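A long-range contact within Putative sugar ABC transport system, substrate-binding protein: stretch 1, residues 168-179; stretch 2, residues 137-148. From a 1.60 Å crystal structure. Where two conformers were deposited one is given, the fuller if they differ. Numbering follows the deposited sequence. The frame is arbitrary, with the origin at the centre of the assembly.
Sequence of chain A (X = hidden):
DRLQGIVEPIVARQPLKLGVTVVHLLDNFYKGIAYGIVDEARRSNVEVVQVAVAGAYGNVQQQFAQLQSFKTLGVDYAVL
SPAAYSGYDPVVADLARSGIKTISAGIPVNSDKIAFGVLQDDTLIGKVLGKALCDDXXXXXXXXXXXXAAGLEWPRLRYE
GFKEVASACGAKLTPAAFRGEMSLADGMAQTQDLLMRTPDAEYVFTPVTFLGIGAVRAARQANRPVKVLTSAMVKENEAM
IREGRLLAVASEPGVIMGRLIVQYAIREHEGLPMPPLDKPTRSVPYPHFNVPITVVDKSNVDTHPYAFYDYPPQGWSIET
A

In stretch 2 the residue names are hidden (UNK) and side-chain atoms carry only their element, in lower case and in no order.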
ATOM      1  N   ALA A 168     -14.587  -4.784  19.166  1.00 22.28           N
ATOM      2  CA  ALA A 168     -16.015  -4.568  19.324  1.00 23.50           C
ATOM      3  C   ALA A 168     -16.804  -5.868  19.215  1.00 25.26           C
ATOM      4  O   ALA A 168     -17.909  -5.952  19.755  1.00 27.07           O
ATOM      5  CB  ALA A 168     -16.513  -3.546  18.298  1.00 23.51           C
ATOM      6  N   CYS A 169     -16.284  -6.880  18.524  1.00 25.05           N
ATOM      7  CA  CYS A 169     -16.993  -8.151  18.466  1.00 27.94           C
ATOM      8  C   CYS A 169     -16.465  -9.162  19.482  1.00 28.07           C
ATOM      9  O   CYS A 169     -16.859 -10.329  19.447  1.00 30.50           O
ATOM     10  CB  CYS A 169     -16.963  -8.735  17.053  1.00 29.73           C
ATOM     11  SG  CYS A 169     -15.392  -9.414  16.441  1.00 31.44           S
ATOM     12  N   GLY A 170     -15.602  -8.741  20.394  1.00 25.57           N
ATOM     13  CA  GLY A 170     -15.174  -9.611  21.470  1.00 23.85           C
ATOM     14  C   GLY A 170     -13.960 -10.456  21.176  1.00 22.36           C
ATOM     15  O   GLY A 170     -13.678 -11.390  21.939  1.00 23.21           O
ATOM     16  N   ALA A 171     -13.219 -10.158  20.114  1.00 20.53           N
ATOM     17  CA  ALA A 171     -11.984 -10.885  19.889  1.00 19.18           C
ATOM     18  C   ALA A 171     -10.917 -10.387  20.861  1.00 20.00           C
ATOM     19  O   ALA A 171     -10.947  -9.239  21.326  1.00 20.70           O
ATOM     20  CB  ALA A 171     -11.528 -10.727  18.437  1.00 19.03           C
ATOM     21  N   LYS A 172      -9.997 -11.281  21.211  1.00 20.50           N
ATOM     22  CA  LYS A 172      -8.956 -11.017  22.209  1.00 20.99           C
ATOM     23  C   LYS A 172      -7.614 -10.916  21.488  1.00 20.03           C
ATOM     24  O   LYS A 172      -7.020 -11.926  21.118  1.00 20.82           O
ATOM     25  CB  LYS A 172      -8.939 -12.110  23.267  1.00 23.12           C
ATOM     26  CG  LYS A 172     -10.327 -12.384  23.874  1.00 25.21           C
ATOM     27  CD  LYS A 172     -10.305 -13.549  24.846  1.00 29.90           C
ATOM     28  CE  LYS A 172     -11.463 -13.445  25.832  1.00 33.50           C
ATOM     29  NZ  LYS A 172     -11.560 -14.641  26.731  1.00 36.04           N
ATOM     30  N   LEU A 173      -7.140  -9.697  21.296  1.00 18.13           N
ATOM     31  CA  LEU A 173      -5.903  -9.445  20.566  1.00 17.53           C
ATOM     32  C   LEU A 173      -4.706  -9.420  21.502  1.00 16.88           C
ATOM     33  O   LEU A 173      -4.821  -8.969  22.647  1.00 18.87           O
ATOM     34  CB  LEU A 173      -5.989  -8.094  19.836  1.00 17.69           C
ATOM     35  CG  LEU A 173      -6.645  -8.027  18.451  1.00 18.06           C
ATOM     36  CD1 LEU A 173      -8.034  -8.662  18.463  1.00 19.58           C
ATOM     37  CD2 LEU A 173      -6.736  -6.567  17.969  1.00 18.11           C
ATOM     38  N   THR A 174      -3.558  -9.918  21.015  1.00 14.53           N
ATOM     39  CA  THR A 174      -2.288  -9.716  21.728  1.00 14.10           C
ATOM     40  C   THR A 174      -1.893  -8.252  21.588  1.00 14.68           C
ATOM     41  O   THR A 174      -2.357  -7.572  20.673  1.00 15.39           O
ATOM     42  CB  THR A 174      -1.149 -10.557  21.142  1.00 14.06           C
ATOM     43  OG1 THR A 174      -0.849 -10.081  19.818  1.00 14.04           O
ATOM     44  CG2 THR A 174      -1.480 -12.047  21.095  1.00 15.86           C
ATOM     45  N   PRO A 175      -1.044  -7.735  22.470  1.00 14.09           N
ATOM     46  CA  PRO A 175      -0.465  -6.407  22.204  1.00 14.46           C
ATOM     47  C   PRO A 175       0.363  -6.444  20.935  1.00 14.85           C
ATOM     48  O   PRO A 175       0.693  -7.503  20.409  1.00 16.15           O
ATOM     49  CB  PRO A 175       0.407  -6.125  23.423  1.00 16.65           C
ATOM     50  CG  PRO A 175       0.562  -7.388  24.108  1.00 16.72           C
ATOM     51  CD  PRO A 175      -0.588  -8.295  23.754  1.00 14.40           C
ATOM     52  N   ALA A 176       0.703  -5.264  20.431  1.00 14.69           N
ATOM     53  CA  ALA A 176       1.374  -5.161  19.140  1.00 13.20           C
ATOM     54  C   ALA A 176       2.767  -4.577  19.336  1.00 12.70           C
ATOM     55  O   ALA A 176       2.917  -3.475  19.872  1.00 15.23           O
ATOM     56  CB  ALA A 176       0.564  -4.295  18.186  1.00 14.20           C
ATOM     57  N   ALA A 177       3.778  -5.292  18.867  1.00 10.44           N
ATOM     58  CA  ALA A 177       5.163  -4.825  18.956  1.00 10.86           C
ATOM     59  C   ALA A 177       5.573  -4.369  17.550  1.00 10.78           C
ATOM     60  O   ALA A 177       5.711  -5.193  16.635  1.00 11.00           O
ATOM     61  CB  ALA A 177       6.085  -5.921  19.496  1.00 12.09           C
ATOM     62  N   PHE A 178       5.811  -3.074  17.383  1.00 10.31           N
ATOM     63  CA  PHE A 178       6.126  -2.506  16.075  1.00 10.66           C
ATOM     64  C   PHE A 178       7.640  -2.570  15.890  1.00 11.82           C
ATOM     65  O   PHE A 178       8.385  -1.892  16.606  1.00 12.75           O
ATOM     66  CB  PHE A 178       5.637  -1.065  15.971  1.00 10.52           C
ATOM     67  CG  PHE A 178       4.134  -0.915  15.850  1.00 11.47           C
ATOM     68  CD1 PHE A 178       3.310  -1.046  16.968  1.00 12.55           C
ATOM     69  CD2 PHE A 178       3.544  -0.655  14.609  1.00 11.37           C
ATOM     70  CE1 PHE A 178       1.911  -0.921  16.843  1.00 12.92           C
ATOM     71  CE2 PHE A 178       2.178  -0.495  14.482  1.00 12.43           C
ATOM     72  CZ  PHE A 178       1.343  -0.639  15.597  1.00 12.33           C
ATOM     73  N   ARG A 179       8.099  -3.419  14.969  1.00 12.52           N
ATOM     74  CA  ARG A 179       9.523  -3.686  14.833  1.00 14.20           C
ATOM     75  C   ARG A 179       9.750  -4.391  13.507  1.00 14.40           C
ATOM     76  O   ARG A 179       8.816  -4.930  12.908  1.00 15.49           O
ATOM     77  CB  ARG A 179      10.035  -4.573  15.974  1.00 16.19           C
ATOM     78  CG  ARG A 179       9.277  -5.907  15.930  1.00 19.36           C
ATOM     79  CD  ARG A 179       9.518  -6.778  17.097  1.00 22.64           C
ATOM     80  NE  ARG A 179      10.847  -7.342  16.981  1.00 24.80           N
ATOM     81  CZ  ARG A 179      11.185  -8.553  17.393  1.00 24.11           C
ATOM     82  NH1 ARG A 179      12.435  -8.924  17.280  1.00 24.62           N
ATOM     83  NH2 ARG A 179      10.284  -9.369  17.929  1.00 24.52           N
ATOM     84  N   UNK A 137     -16.582 -15.533  13.152  1.00 23.37           N
ATOM     85  CA  UNK A 137     -16.899 -16.055  14.469  1.00 24.36           C
ATOM     86  C   UNK A 137     -15.778 -15.920  15.471  1.00 24.53           C
ATOM     87  O   UNK A 137     -15.642 -16.770  16.355  1.00 25.47           O
ATOM     88  N   UNK A 138     -14.978 -14.866  15.374  1.00 23.54           N
ATOM     89  CA  UNK A 138     -13.831 -14.698  16.260  1.00 22.36           C
ATOM     90  C   UNK A 138     -14.193 -14.239  17.670  1.00 23.02           C
ATOM     91  O   UNK A 138     -13.305 -14.178  18.525  1.00 24.13           O
ATOM     92  c   UNK A 138     -12.838 -13.703  15.650  1.00 20.72           C
ATOM     93  N   UNK A 139     -15.455 -13.933  17.948  1.00 24.56           N
ATOM     94  CA  UNK A 139     -15.848 -13.557  19.305  1.00 25.06           C
ATOM     95  C   UNK A 139     -15.309 -14.543  20.333  1.00 24.77           C
ATOM     96  O   UNK A 139     -15.494 -15.757  20.204  1.00 24.92           O
ATOM     97  c   UNK A 139     -17.843 -13.238  20.786  1.00 27.91           C
ATOM     98  c   UNK A 139     -19.336 -13.045  20.829  1.00 29.98           C
ATOM     99  n   UNK A 139     -19.776 -12.063  21.603  1.00 30.76           N
ATOM    100  o   UNK A 139     -20.092 -13.760  20.154  1.00 30.41           O
ATOM    101  c   UNK A 139     -17.365 -13.503  19.399  1.00 26.74           C
ATOM    102  N   UNK A 140     -14.617 -14.022  21.346  1.00 23.09           N
ATOM    103  CA  UNK A 140     -14.029 -14.858  22.364  1.00 23.72           C
ATOM    104  C   UNK A 140     -12.702 -15.514  22.008  1.00 23.06           C
ATOM    105  O   UNK A 140     -12.079 -16.135  22.884  1.00 25.39           O
ATOM    106  N   UNK A 141     -12.224 -15.378  20.779  0.65 21.04           N
ATOM    107  CA  UNK A 141     -11.044 -16.118  20.346  0.65 19.89           C
ATOM    108  C   UNK A 141      -9.834 -15.201  20.273  0.65 18.70           C
ATOM    109  O   UNK A 141      -9.963 -13.991  20.077  0.65 17.92           O
ATOM    110  c   UNK A 141     -11.272 -16.772  18.984  0.65 19.67           C
ATOM    111  n   UNK A 141     -14.151 -20.110  16.504  0.65 25.29           N
ATOM    112  c   UNK A 141     -12.705 -18.371  17.629  0.65 21.39           C
ATOM    113  c   UNK A 141     -13.872 -19.369  17.760  0.65 23.72           C
ATOM    114  c   UNK A 141     -12.532 -17.638  18.948  0.65 20.16           C
ATOM    115  N   UNK A 142      -8.653 -15.800  20.430  1.00 18.58           N
ATOM    116  CA  UNK A 142      -7.412 -15.042  20.513  1.00 18.47           C
ATOM    117  C   UNK A 142      -6.782 -14.816  19.147  1.00 17.34           C
ATOM    118  O   UNK A 142      -6.725 -15.722  18.308  1.00 17.30           O
ATOM    119  c   UNK A 142      -6.879 -15.749  22.860  1.00 23.63           C
ATOM    120  c   UNK A 142      -6.414 -15.732  21.433  1.00 19.86           C
ATOM    121  c   UNK A 142      -5.870 -16.404  23.792  1.00 27.06           C
ATOM    122  n   UNK A 142      -6.360 -16.968  24.900  1.00 29.46           N
ATOM    123  o   UNK A 142      -4.669 -16.406  23.521  1.00 27.98           O
ATOM    124  N   UNK A 143      -6.271 -13.602  18.960  1.00 16.05           N
ATOM    125  CA  UNK A 143      -5.723 -13.124  17.701  1.00 15.20           C
ATOM    126  C   UNK A 143      -4.307 -12.616  17.966  1.00 13.54           C
ATOM    127  O   UNK A 143      -4.118 -11.676  18.754  1.00 15.10           O
ATOM    128  c   UNK A 143      -5.989 -11.501  15.768  1.00 14.73           C
ATOM    129  c   UNK A 143      -6.585 -11.991  17.109  1.00 15.29           C
ATOM    130  c   UNK A 143      -8.076 -12.443  16.946  1.00 16.06           C
ATOM    131  N   UNK A 144      -3.318 -13.224  17.311  1.00 12.64           N
ATOM    132  CA  UNK A 144      -1.954 -12.696  17.327  1.00 12.33           C
ATOM    133  C   UNK A 144      -1.885 -11.496  16.398  1.00 13.23           C
ATOM    134  O   UNK A 144      -2.322 -11.580  15.235  1.00 13.71           O
ATOM    135  c   UNK A 144      -0.259 -16.200  17.433  1.00 12.40           C
ATOM    136  c   UNK A 144      -0.768 -14.831  17.964  1.00 12.67           C
ATOM    137  c   UNK A 144       0.378 -13.118  16.463  1.00 12.72           C
ATOM    138  c   UNK A 144      -0.959 -13.772  16.874  1.00 12.98           C
ATOM    139  N   UNK A 145      -1.291 -10.398  16.879  1.00 11.78           N
ATOM    140  CA  UNK A 145      -1.108  -9.187  16.081  1.00 11.68           C
ATOM    141  C   UNK A 145       0.375  -9.033  15.755  1.00 11.99           C
ATOM    142  O   UNK A 145       1.206  -8.934  16.664  1.00 12.66           O
ATOM    143  c   UNK A 145      -1.332  -6.686  15.958  1.00 14.53           C
ATOM    144  c   UNK A 145      -3.180  -8.061  17.078  1.00 14.27           C
ATOM    145  c   UNK A 145      -1.646  -7.939  16.797  1.00 12.80           C
ATOM    146  N   UNK A 146       0.705  -9.039  14.463  1.00 11.19           N
ATOM    147  CA  UNK A 146       2.058  -8.795  13.950  1.00 11.49           C
ATOM    148  C   UNK A 146       1.891  -7.499  13.165  1.00 11.39           C
ATOM    149  O   UNK A 146       1.445  -7.549  12.012  1.00 12.28           O
ATOM    150  c   UNK A 146       2.567  -9.951  13.067  1.00 12.90           C
ATOM    151  c   UNK A 146       2.692 -11.238  13.857  1.00 13.08           C
ATOM    152  c   UNK A 146       3.940  -9.631  12.430  1.00 14.10           C
ATOM    153  N   UNK A 147       2.159  -6.329  13.757  1.00 12.04           N
ATOM    154  CA  UNK A 147       1.627  -5.072  13.224  1.00 11.21           C
ATOM    155  C   UNK A 147       2.466  -4.422  12.151  1.00 12.13           C
ATOM    156  O   UNK A 147       2.007  -3.444  11.547  1.00 13.41           O
ATOM    157  c   UNK A 147       2.802  -4.612  15.227  1.00 11.00           C
ATOM    158  c   UNK A 147       1.624  -4.156  14.455  1.00 11.31           C
ATOM    159  c   UNK A 147       2.688  -6.150  15.120  1.00 11.20           C
ATOM    160  N   UNK A 148       3.672  -4.899  11.920  1.00 12.03           N
ATOM    161  CA  UNK A 148       4.548  -4.250  10.987  1.00 11.77           C
ATOM    162  C   UNK A 148       5.577  -3.394  11.686  1.00 11.60           C
ATOM    163  O   UNK A 148       5.838  -3.516  12.890  1.00 12.52           O
TER
HETATM  164  O   HOH W   1       3.351  -8.091  18.105  1.00 12.69           O

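Position 137 has no side-chain atoms and touches nothing on stretch 1. Its phi of 90° would jam a CB against the preceding carbonyl O, and it ends a helix in a Schellman motif: Gly137. Position 138 carries a single carbon, its CB, 4.3 Å from Ala171 CB, which defines Ala138.

At 139 the side chain has three carbons in a row, the third carrying one O and one N, the amide of Gln139. Its CB lies 3.2 Å from Cys169 O. Position 140 has no side-chain atoms and a phi of 81°, again a backbone that calls for glycine; Gly140 N donates to Gly170 O at 2.9 Å.

Four carbons in a row ending in nitrogen identify 141 as Lys141. Its CA-to-CB bond points away from stretch 1, so the contact is made by backbone: Lys172 N donates to Lys141 O at 2.9 Å. Lys141 N also closes a type II turn on Ala138 O (2.8 Å).

Position 142 repeats the pattern of three carbons and a terminal O and N, giving Gln142; its CG is 4.2 Å from Lys172 CB, on the same face of the sheet. At 143 one carbon carries two others, the fork of Val143, whose CB packs 3.9 Å from Leu173 CD1 and whose CG2 lies 4.1 Å from Ala171 CB.

Position 144 has four carbons, forked at the first with one arm two carbons long: Ile144, directed away, though CG1 comes within 4.2 Å of Thr174 CG2. Position 145 has the three-carbon fork of Val145 and points toward stretch 1, with CG2 3.7 Å from Leu173 CG and CG1 3.8 Å from Ala176 CB. The same fork at 146 is Val146, directed away and out of contact.

At 147 three carbons close a ring onto the backbone N, hence Pro147. Its CB sits over one face of the Phe178 ring, 3.8 Å from the centroid, a CH-pi contact. Position 148 lacks a side chain and has a phi of 101°: Gly148, whose O accepts from Arg179 N at 3.1 Å.

The contact works as a short parallel pairing extended by less regular links. Lys172 O accepts from Val143 N (2.8 Å), and Thr174 N donates to Val143 O (2.9 Å). Thr174 OG1 then accepts from Val145 N (3.0 Å), so a side chain continues the bonding. Beyond it, a water bridges Val145 O and Ala177 N, while apolar packing through Leu173, Val145, Ala176 and Pro147 backs the polar links.

Stretch 2, residues 137-148: GAQGKQVIVVPG
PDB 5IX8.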